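PDB 4AWT: SYE1 from Shewanella oneidensis, which binds flavin mononucleotide and probably acts as an NAD(P)H-dependent oxidoreductase on CH-CH groups, as a yellow enzyme of the NADH:flavin oxidoreductase family. Local coordinates for residues 160-171 / 216-225; 226-234 / 255-265. The protein carries 1 engineered substitution. All coordinates share one frame; numbering follows the deposited sequence. Where two conformers were deposited one is given.

Interaction 1 (160-171 / 216-225)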
loop_
_atom_site.group_PDB
_atom_site.type_symbol
_atom_site.label_atom_id
_atom_site.label_comp_id
_atom_site.label_asym_id
_atom_site.label_seq_id
_atom_site.Cartn_x
_atom_site.Cartn_y
_atom_site.Cartn_z
ATOM N N ILE A 160 0.344 -13.500 -11.129
ATOM C CA ILE A 160 1.554 -12.838 -11.612
ATOM C C ILE A 160 1.248 -12.041 -12.893
ATOM O O ILE A 160 1.648 -10.898 -13.041
ATOM C CB ILE A 160 2.713 -13.826 -11.801
ATOM C CG1 ILE A 160 3.166 -14.366 -10.447
ATOM C CG2 ILE A 160 3.840 -13.207 -12.572
ATOM C CD1 ILE A 160 4.070 -15.575 -10.527
ATOM N N ALA A 161 0.512 -12.678 -13.820
ATOM C CA ALA A 161 0.158 -12.004 -15.065
ATOM C C ALA A 161 -0.693 -10.757 -14.789
ATOM O O ALA A 161 -0.515 -9.740 -15.471
ATOM C CB ALA A 161 -0.590 -12.964 -15.989
ATOM N N ASP A 162 -1.591 -10.858 -13.841
ATOM C CA ASP A 162 -2.443 -9.728 -13.488
ATOM C C ASP A 162 -1.612 -8.585 -12.882
ATOM O O ASP A 162 -1.843 -7.418 -13.176
ATOM C CB ASP A 162 -3.538 -10.153 -12.548
ATOM C CG ASP A 162 -4.573 -11.104 -13.130
ATOM O OD1 ASP A 162 -4.649 -11.228 -14.372
ATOM O OD2 ASP A 162 -5.333 -11.673 -12.323
ATOM N N TYR A 163 -0.650 -8.926 -12.021
ATOM C CA TYR A 163 0.238 -7.890 -11.502
ATOM C C TYR A 163 1.034 -7.226 -12.594
ATOM O O TYR A 163 1.187 -6.008 -12.633
ATOM C CB TYR A 163 1.180 -8.466 -10.459
ATOM C CG TYR A 163 0.691 -8.533 -9.047
ATOM C CD1 TYR A 163 0.431 -7.371 -8.323
ATOM C CD2 TYR A 163 0.509 -9.752 -8.379
ATOM C CE1 TYR A 163 -0.011 -7.428 -7.016
ATOM C CE2 TYR A 163 0.111 -9.814 -7.073
ATOM C CZ TYR A 163 -0.164 -8.637 -6.377
ATOM O OH TYR A 163 -0.533 -8.754 -5.060
ATOM N N ARG A 164 1.591 -8.043 -13.498
ATOM C CA ARG A 164 2.417 -7.525 -14.571
ATOM C C ARG A 164 1.625 -6.540 -15.418
ATOM O O ARG A 164 2.077 -5.440 -15.741
ATOM C CB ARG A 164 2.959 -8.714 -15.393
ATOM C CG ARG A 164 4.181 -8.347 -16.212
ATOM C CD ARG A 164 4.550 -9.503 -17.149
ATOM N NE ARG A 164 5.791 -9.274 -17.833
ATOM C CZ ARG A 164 5.947 -8.390 -18.799
ATOM N NH1 ARG A 164 4.927 -7.677 -19.272
ATOM N NH2 ARG A 164 7.147 -8.220 -19.347
ATOM N N GLN A 165 0.420 -6.963 -15.800
ATOM C CA GLN A 165 -0.401 -6.100 -16.624
ATOM C C GLN A 165 -0.835 -4.850 -15.869
ATOM O O GLN A 165 -0.917 -3.771 -16.457
ATOM C CB GLN A 165 -1.612 -6.870 -17.163
ATOM C CG GLN A 165 -2.431 -6.045 -18.144
ATOM C CD GLN A 165 -1.657 -5.598 -19.349
ATOM O OE1 GLN A 165 -1.686 -4.374 -19.770
ATOM N NE2 GLN A 165 -0.930 -6.463 -19.964
ATOM N N ALA A 166 -1.118 -4.992 -14.577
ATOM C CA ALA A 166 -1.515 -3.843 -13.781
ATOM C C ALA A 166 -0.407 -2.803 -13.734
ATOM O O ALA A 166 -0.673 -1.608 -13.723
ATOM C CB ALA A 166 -1.897 -4.247 -12.381
ATOM N N ALA A 167 0.864 -3.252 -13.712
ATOM C CA ALA A 167 1.973 -2.315 -13.739
ATOM C C ALA A 167 1.996 -1.538 -15.043
ATOM O O ALA A 167 2.207 -0.320 -15.080
ATOM C CB ALA A 167 3.268 -3.044 -13.496
ATOM N N LEU A 168 1.794 -2.241 -16.188
ATOM C CA LEU A 168 1.717 -1.569 -17.461
ATOM C C LEU A 168 0.531 -0.609 -17.479
ATOM O O LEU A 168 0.637 0.511 -18.012
ATOM C CB LEU A 168 1.587 -2.586 -18.600
ATOM C CG LEU A 168 2.801 -3.493 -18.765
ATOM C CD1 LEU A 168 2.449 -4.533 -19.854
ATOM C CD2 LEU A 168 4.033 -2.732 -19.129
ATOM N N ASN A 169 -0.598 -1.024 -16.918
ATOM C CA ASN A 169 -1.773 -0.165 -16.872
ATOM C C ASN A 169 -1.477 1.100 -16.048
ATOM O O ASN A 169 -1.930 2.190 -16.413
ATOM C CB ASN A 169 -2.925 -0.917 -16.264
ATOM C CG ASN A 169 -3.427 -2.066 -17.115
ATOM O OD1 ASN A 169 -3.040 -2.200 -18.291
ATOM N ND2 ASN A 169 -4.288 -2.856 -16.532
ATOM N N ALA A 170 -0.743 0.947 -14.959
ATOM C CA ALA A 170 -0.383 2.115 -14.153
ATOM C C ALA A 170 0.463 3.089 -14.955
ATOM O O ALA A 170 0.294 4.302 -14.863
ATOM C CB ALA A 170 0.361 1.676 -12.907
ATOM N N MET A 171 1.380 2.582 -15.782
ATOM C CA MET A 171 2.172 3.458 -16.617
ATOM C C MET A 171 1.282 4.141 -17.649
ATOM O O MET A 171 1.446 5.344 -17.914
ATOM C CB MET A 171 3.338 2.742 -17.272
ATOM C CG MET A 171 4.358 2.154 -16.302
ATOM S SD MET A 171 5.063 3.318 -15.119
ATOM C CE MET A 171 3.986 3.148 -13.735
ATOM N N GLU A 216 8.818 -13.854 -7.483
ATOM C CA GLU A 216 8.330 -13.988 -8.823
ATOM C C GLU A 216 7.456 -12.830 -9.257
ATOM O O GLU A 216 7.503 -12.378 -10.417
ATOM C CB GLU A 216 7.586 -15.321 -8.967
ATOM C CG GLU A 216 8.539 -16.505 -8.848
ATOM C CD GLU A 216 7.885 -17.865 -8.907
ATOM O OE1 GLU A 216 6.641 -17.916 -8.960
ATOM O OE2 GLU A 216 8.586 -18.883 -8.858
ATOM N N VAL A 217 6.622 -12.312 -8.340
ATOM C CA VAL A 217 5.827 -11.131 -8.641
ATOM C C VAL A 217 6.736 -9.938 -8.907
ATOM O O VAL A 217 6.560 -9.222 -9.886
ATOM C CB VAL A 217 4.802 -10.856 -7.530
ATOM C CG1 VAL A 217 4.126 -9.498 -7.765
ATOM C CG2 VAL A 217 3.756 -11.939 -7.429
ATOM N N VAL A 218 7.723 -9.707 -8.016
ATOM C CA VAL A 218 8.641 -8.584 -8.210
ATOM C C VAL A 218 9.391 -8.728 -9.513
ATOM O O VAL A 218 9.573 -7.756 -10.238
ATOM C CB VAL A 218 9.538 -8.405 -6.998
ATOM C CG1 VAL A 218 10.642 -7.397 -7.267
ATOM C CG2 VAL A 218 8.703 -7.989 -5.794
ATOM N N ALA A 219 9.845 -9.945 -9.834
ATOM C CA ALA A 219 10.564 -10.110 -11.098
ATOM C C ALA A 219 9.715 -9.688 -12.269
ATOM O O ALA A 219 10.214 -9.037 -13.189
ATOM C CB ALA A 219 10.981 -11.582 -11.272
ATOM N N ALA A 220 8.432 -10.049 -12.262
ATOM C CA ALA A 220 7.555 -9.689 -13.347
ATOM C C ALA A 220 7.311 -8.183 -13.415
ATOM O O ALA A 220 7.280 -7.592 -14.489
ATOM C CB ALA A 220 6.238 -10.420 -13.216
ATOM N N LEU A 221 7.141 -7.545 -12.246
ATOM C CA LEU A 221 6.942 -6.091 -12.213
ATOM C C LEU A 221 8.133 -5.365 -12.756
ATOM O O LEU A 221 8.006 -4.414 -13.550
ATOM C CB LEU A 221 6.634 -5.674 -10.773
ATOM C CG LEU A 221 5.335 -6.186 -10.200
ATOM C CD1 LEU A 221 5.305 -5.974 -8.693
ATOM C CD2 LEU A 221 4.133 -5.509 -10.837
ATOM N N VAL A 222 9.342 -5.784 -12.316
ATOM C CA VAL A 222 10.556 -5.165 -12.814
ATOM C C VAL A 222 10.701 -5.380 -14.290
ATOM O O VAL A 222 11.110 -4.473 -15.036
ATOM C CB VAL A 222 11.749 -5.723 -12.016
ATOM C CG1 VAL A 222 13.059 -5.362 -12.692
ATOM C CG2 VAL A 222 11.715 -5.251 -10.574
ATOM N N ASP A 223 10.423 -6.611 -14.752
ATOM C CA ASP A 223 10.524 -6.842 -16.214
ATOM C C ASP A 223 9.583 -5.956 -16.984
ATOM O O ASP A 223 9.917 -5.499 -18.068
ATOM C CB ASP A 223 10.209 -8.316 -16.472
ATOM C CG ASP A 223 10.515 -8.808 -17.832
ATOM O OD1 ASP A 223 11.707 -8.684 -18.203
ATOM O OD2 ASP A 223 9.628 -9.365 -18.521
ATOM N N ALA A 224 8.409 -5.693 -16.445
ATOM C CA ALA A 224 7.429 -4.894 -17.167
ATOM C C ALA A 224 7.807 -3.430 -17.233
ATOM O O ALA A 224 7.662 -2.819 -18.284
ATOM C CB ALA A 224 6.068 -5.070 -16.496
ATOM N N ILE A 225 8.205 -2.815 -16.102
ATOM C CA ILE A 225 8.312 -1.363 -16.046
ATOM C C ILE A 225 9.621 -0.841 -15.560
ATOM O O ILE A 225 9.828 0.369 -15.566
ATOM C CB ILE A 225 7.139 -0.693 -15.274
ATOM C CG1 ILE A 225 7.223 -0.951 -13.761
ATOM C CG2 ILE A 225 5.824 -1.137 -15.869
ATOM C CD1 ILE A 225 6.225 -0.110 -13.001
HETATM O O HOH W 1 7.506 -11.413 -16.871
#
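Val217 lays its CG1 methyl over one face of the Tyr163 ring, a CH-pi contact 4.0 Å from the ring centroid and offset toward the rim. The valine's CG2 meets Ile160 CG1; the isoleucine's other branch, CG2, lies 3.7 Å from Ala220 CB, while CD1 reaches Glu216 beside both CB and the carboxylate oxygen OE1, which is hydrogen-bonded to Tyr203. Replacing Ile160 with an alanine would probably open a gap beside Ala220 and take from Val217 CG2 one of its hydrocarbon neighbours. Farther along, Leu221 CD2 settles 3.7 Å from Ala167 CB, and Ile225 CG2 is 3.6 Å from Met171 CG, the two side chains crossing at about a right angle. The solvent-facing margin is polar. With CG anti to the backbone N (chi1 -160°), Arg164 lays one guanidinium face over Ala224 CB and delivers NH2 to Asp223 OD2 in a 2.9 Å salt bridge. The bond is nearly straight, 165° at the hydrogen, and lies in the guanidinium plane, yet meets the carboxylate from above; a water held by Arg164 NE links weakly to the same oxygen. Interface alanines are consistent with the 8.6 Å approach of the segment axes, which cross at -32°. Helices 153-172 and 212-225 thus sit side by side outside a TIM barrel, Tyr163 and Val217 both touching Leu180 of strand 177-181 and Leu221 reaching Leu101 of strand 96-102.

Interaction 2 (226-234 / 255-265). With FMN (flavin mononucleotide), chain B.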
loop_
_atom_site.group_PDB
_atom_site.type_symbol
_atom_site.label_atom_id
_atom_site.label_comp_id
_atom_site.label_asym_id
_atom_site.label_seq_id
_atom_site.Cartn_x
_atom_site.Cartn_y
_atom_site.Cartn_z
ATOM N N GLY A 226 10.547 -1.699 -15.138
ATOM C CA GLY A 226 11.847 -1.263 -14.684
ATOM C C GLY A 226 11.929 -1.144 -13.166
ATOM O O GLY A 226 10.992 -0.662 -12.522
ATOM N N ALA A 227 13.062 -1.557 -12.604
ATOM C CA ALA A 227 13.218 -1.559 -11.145
ATOM C C ALA A 227 13.117 -0.172 -10.562
ATOM O O ALA A 227 12.663 -0.023 -9.417
ATOM C CB ALA A 227 14.571 -2.189 -10.818
ATOM N N GLU A 228 13.519 0.849 -11.297
ATOM C CA GLU A 228 13.467 2.227 -10.819
ATOM C C GLU A 228 12.049 2.734 -10.638
ATOM O O GLU A 228 11.862 3.816 -10.068
ATOM C CB GLU A 228 14.264 3.162 -11.727
ATOM C CG GLU A 228 13.673 3.494 -13.075
ATOM C CD GLU A 228 13.596 2.444 -14.155
ATOM O OE1 GLU A 228 14.184 1.318 -14.110
ATOM O OE2 GLU A 228 12.876 2.713 -15.158
ATOM N N ARG A 229 11.058 1.984 -11.101
ATOM C CA ARG A 229 9.643 2.335 -10.992
ATOM C C ARG A 229 8.874 1.358 -10.098
ATOM O O ARG A 229 7.644 1.410 -10.094
ATOM C CB ARG A 229 9.020 2.452 -12.368
ATOM C CG ARG A 229 9.608 3.605 -13.169
ATOM C CD ARG A 229 8.779 3.987 -14.376
ATOM N NE ARG A 229 8.784 3.025 -15.366
ATOM C CZ ARG A 229 8.270 3.210 -16.572
ATOM N NH1 ARG A 229 7.664 4.316 -16.918
ATOM N NH2 ARG A 229 8.379 2.164 -17.446
ATOM N N VAL A 230 9.572 0.511 -9.344
ATOM C CA VAL A 230 8.926 -0.494 -8.512
ATOM C C VAL A 230 9.351 -0.289 -7.062
ATOM O O VAL A 230 10.520 -0.422 -6.720
ATOM C CB VAL A 230 9.269 -1.911 -8.954
ATOM C CG1 VAL A 230 8.721 -2.953 -7.985
ATOM C CG2 VAL A 230 8.742 -2.177 -10.369
ATOM N N GLY A 231 8.355 -0.032 -6.195
ATOM C CA GLY A 231 8.533 -0.088 -4.746
ATOM C C GLY A 231 7.744 -1.262 -4.207
ATOM O O GLY A 231 6.850 -1.788 -4.879
ATOM N N VAL A 232 8.048 -1.671 -2.967
ATOM C CA VAL A 232 7.358 -2.759 -2.325
ATOM C C VAL A 232 7.057 -2.369 -0.882
ATOM O O VAL A 232 7.930 -1.818 -0.214
ATOM C CB VAL A 232 8.162 -4.064 -2.366
ATOM C CG1 VAL A 232 7.472 -5.191 -1.609
ATOM C CG2 VAL A 232 8.441 -4.478 -3.806
ATOM N N ARG A 233 5.867 -2.717 -0.399
ATOM C CA ARG A 233 5.472 -2.502 0.982
ATOM C C ARG A 233 5.432 -3.837 1.719
ATOM O O ARG A 233 4.834 -4.805 1.247
ATOM C CB ARG A 233 4.113 -1.812 1.064
ATOM C CG ARG A 233 3.940 -1.094 2.398
ATOM C CD ARG A 233 2.703 -0.226 2.475
ATOM N NE ARG A 233 2.887 0.781 3.513
ATOM C CZ ARG A 233 1.947 1.453 4.157
ATOM N NH1 ARG A 233 0.691 1.130 4.082
ATOM N NH2 ARG A 233 2.317 2.452 4.965
ATOM N N LEU A 234 6.059 -3.854 2.914
ATOM C CA LEU A 234 6.112 -5.001 3.808
ATOM C C LEU A 234 5.641 -4.600 5.202
ATOM O O LEU A 234 5.767 -3.433 5.596
ATOM C CB LEU A 234 7.532 -5.594 3.926
ATOM C CG LEU A 234 8.124 -6.126 2.627
ATOM C CD1 LEU A 234 9.548 -6.608 2.910
ATOM C CD2 LEU A 234 7.298 -7.254 2.009
ATOM N N ALA A 255 13.774 -11.008 3.240
ATOM C CA ALA A 255 12.932 -10.374 2.204
ATOM C C ALA A 255 13.568 -9.088 1.738
ATOM O O ALA A 255 13.599 -8.789 0.535
ATOM C CB ALA A 255 11.548 -10.119 2.706
ATOM N N ALA A 256 14.086 -8.287 2.664
ATOM C CA ALA A 256 14.732 -7.043 2.300
ATOM C C ALA A 256 15.923 -7.285 1.397
ATOM O O ALA A 256 16.151 -6.575 0.407
ATOM C CB ALA A 256 15.132 -6.283 3.551
ATOM N N ALA A 257 16.754 -8.314 1.719
ATOM C CA ALA A 257 17.888 -8.621 0.888
ATOM C C ALA A 257 17.474 -9.147 -0.495
ATOM O O ALA A 257 18.120 -8.823 -1.503
ATOM C CB ALA A 257 18.765 -9.671 1.579
ATOM N N LEU A 258 16.398 -9.914 -0.556
ATOM C CA LEU A 258 15.856 -10.373 -1.829
ATOM C C LEU A 258 15.463 -9.198 -2.688
ATOM O O LEU A 258 15.741 -9.116 -3.907
ATOM C CB LEU A 258 14.681 -11.288 -1.500
ATOM C CG LEU A 258 13.886 -11.971 -2.597
ATOM C CD1 LEU A 258 13.205 -13.230 -2.096
ATOM C CD2 LEU A 258 12.779 -11.060 -3.117
ATOM N N LEU A 259 14.746 -8.251 -2.076
ATOM C CA LEU A 259 14.294 -7.089 -2.814
ATOM C C LEU A 259 15.447 -6.194 -3.247
ATOM O O LEU A 259 15.431 -5.588 -4.304
ATOM C CB LEU A 259 13.257 -6.360 -1.973
ATOM C CG LEU A 259 11.964 -7.171 -1.726
ATOM C CD1 LEU A 259 11.078 -6.406 -0.745
ATOM C CD2 LEU A 259 11.229 -7.448 -3.026
ATOM N N ASN A 260 16.492 -6.145 -2.394
ATOM C CA ASN A 260 17.706 -5.439 -2.749
ATOM C C ASN A 260 18.303 -6.019 -4.040
ATOM O O ASN A 260 18.798 -5.278 -4.886
ATOM C CB ASN A 260 18.685 -5.522 -1.611
ATOM C CG ASN A 260 19.822 -4.558 -1.792
ATOM O OD1 ASN A 260 19.576 -3.331 -1.745
ATOM N ND2 ASN A 260 21.020 -5.022 -2.024
ATOM N N LYS A 261 18.297 -7.342 -4.161
ATOM C CA LYS A 261 18.831 -8.035 -5.350
ATOM C C LYS A 261 18.106 -7.587 -6.618
ATOM O O LYS A 261 18.681 -7.459 -7.689
ATOM C CB LYS A 261 18.689 -9.537 -5.250
ATOM C CG LYS A 261 19.641 -10.277 -4.360
ATOM C CD LYS A 261 19.762 -11.774 -4.518
ATOM C CE LYS A 261 21.182 -12.215 -4.161
ATOM N NZ LYS A 261 21.365 -13.708 -4.232
ATOM N N HIS A 262 16.795 -7.387 -6.500
ATOM C CA HIS A 262 15.988 -6.877 -7.601
ATOM C C HIS A 262 16.169 -5.401 -7.855
ATOM O O HIS A 262 15.648 -4.896 -8.862
ATOM C CB HIS A 262 14.508 -7.151 -7.352
ATOM C CG HIS A 262 14.100 -8.572 -7.527
ATOM N ND1 HIS A 262 13.955 -9.143 -8.772
ATOM C CD2 HIS A 262 13.793 -9.501 -6.639
ATOM C CE1 HIS A 262 13.577 -10.369 -8.606
ATOM N NE2 HIS A 262 13.446 -10.642 -7.323
ATOM N N ARG A 263 16.858 -4.687 -6.967
ATOM C CA ARG A 263 17.150 -3.280 -7.146
ATOM C C ARG A 263 15.861 -2.448 -7.172
ATOM O O ARG A 263 15.796 -1.393 -7.826
ATOM C CB ARG A 263 18.059 -2.975 -8.340
ATOM C CG ARG A 263 19.425 -3.658 -8.186
ATOM C CD ARG A 263 20.239 -3.047 -7.060
ATOM N NE ARG A 263 21.644 -3.469 -7.054
ATOM C CZ ARG A 263 22.219 -4.438 -6.389
ATOM N NH1 ARG A 263 21.541 -5.224 -5.586
ATOM N NH2 ARG A 263 23.526 -4.704 -6.481
ATOM N N ILE A 264 14.857 -2.853 -6.430
ATOM C CA ILE A 264 13.638 -2.070 -6.360
ATOM C C ILE A 264 13.997 -0.657 -5.832
ATOM O O ILE A 264 14.924 -0.486 -5.048
ATOM C CB ILE A 264 12.546 -2.710 -5.520
ATOM C CG1 ILE A 264 12.870 -2.826 -4.049
ATOM C CG2 ILE A 264 12.139 -4.082 -6.126
ATOM C CD1 ILE A 264 11.713 -3.213 -3.169
ATOM N N VAL A 265 13.239 0.332 -6.268
ATOM C CA VAL A 265 13.593 1.717 -6.001
ATOM C C VAL A 265 13.339 2.125 -4.561
ATOM O O VAL A 265 14.061 2.988 -4.025
ATOM C CB VAL A 265 12.902 2.659 -7.009
ATOM C CG1 VAL A 265 11.437 2.912 -6.699
ATOM C CG2 VAL A 265 13.645 3.952 -7.133
HETATM N N1 FMN B . -2.213 0.802 3.740
HETATM C C2 FMN B . -1.986 0.287 2.538
HETATM O O2 FMN B . -0.888 -0.256 2.242
HETATM N N3 FMN B . -2.969 0.339 1.560
HETATM C C4 FMN B . -4.212 0.914 1.771
HETATM O O4 FMN B . -5.006 1.011 0.798
HETATM C C4A FMN B . -4.472 1.347 3.069
HETATM N N5 FMN B . -5.727 1.854 3.403
HETATM C C5A FMN B . -5.813 2.661 4.569
HETATM C C6 FMN B . -6.946 3.400 4.806
HETATM C C7 FMN B . -7.066 4.240 5.938
HETATM C C7M FMN B . -8.291 5.114 6.062
HETATM C C8 FMN B . -6.040 4.263 6.834
HETATM C C8M FMN B . -6.071 5.159 8.056
HETATM C C9 FMN B . -4.878 3.499 6.609
HETATM C C9A FMN B . -4.745 2.699 5.472
HETATM N N10 FMN B . -3.560 1.980 5.212
HETATM C C10 FMN B . -3.403 1.362 3.986
HETATM C "C1'" FMN B . -2.434 2.087 6.145
HETATM C "C2'" FMN B . -1.670 3.419 6.033
HETATM O "O2'" FMN B . -0.955 3.486 4.811
HETATM C "C3'" FMN B . -0.647 3.597 7.138
HETATM O "O3'" FMN B . 0.410 2.655 7.043
HETATM C "C4'" FMN B . -1.221 3.559 8.566
HETATM O "O4'" FMN B . -2.411 4.325 8.676
HETATM C "C5'" FMN B . -0.194 3.940 9.615
HETATM O "O5'" FMN B . 0.257 5.294 9.441
HETATM P P FMN B . -0.375 6.468 10.352
HETATM O O1P FMN B . -1.815 6.611 9.926
HETATM O O2P FMN B . -0.248 6.039 11.796
HETATM O O3P FMN B . 0.468 7.666 9.993
#
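A beta-alpha-beta unit of the TIM barrel, strand 230-234 followed by helix 248-261 and strand 266-270, supplies this contact, and the strand also carries an arginine of the flavin site. Val232 and Leu234 point toward the helix. Leu259 CD1 serves both, 3.9 Å from Val232 CG1 and meeting Leu234 CD1 tip to tip, while Leu234 CD1 also rests on Ala255 CB. Ile264, after the helix, places CD1 3.6 Å from Val232 CG2, crossing it at about a right angle. At the base of the strand Val265 N donates to Val230 O (2.9 Å), and Ala227 CB packs against the carbonyl oxygens of His262 and Arg263, in the Schellman motif at Arg263, which has positive phi. Arg233 points the other way, into the barrel. A chi1 of -157° swings CG away from the backbone N, and the straight chain beyond it carries the guanidinium to the FMN. There NH1 donates to FMN O2 at 2.8 Å and to the ribityl FMN O2' at 3.0 Å, while NH2 bonds FMN O3' at 2.8 Å; FMN N1 lies at the guanidinium edge, in its plane. One strand therefore packs hydrocarbon side chains on the helix and the turn after it, and turns one arginine the other way to grip both ring and ribityl chain; its positive charge beside N1 and O2 would be expected to stabilise negative charge there on the reduced flavin.

How the interactions relate
From the N terminus, helix 153-172 comes first, and interaction 1 closes a loop over strand 177-181 and the excursion that leads to helix 212-225. Interaction 2 opens directly after that helix, with the turn leading into strand 230-234, and closes a shorter loop on reaching 255-265. The two are in series, neither nesting nor crossing, yet they adjoin in space with centres 13 Å apart. Helix 212-225 is the shared element: one flank faces 160-171, while Val218 turns to the second contact, touching Leu259 and the His262 ring, and Val222 approaches Ala227. Met171 also packs against Arg229. Together they tie three neighbouring outer helices, 153-172, 212-225 and 248-261, to consecutive barrel strands.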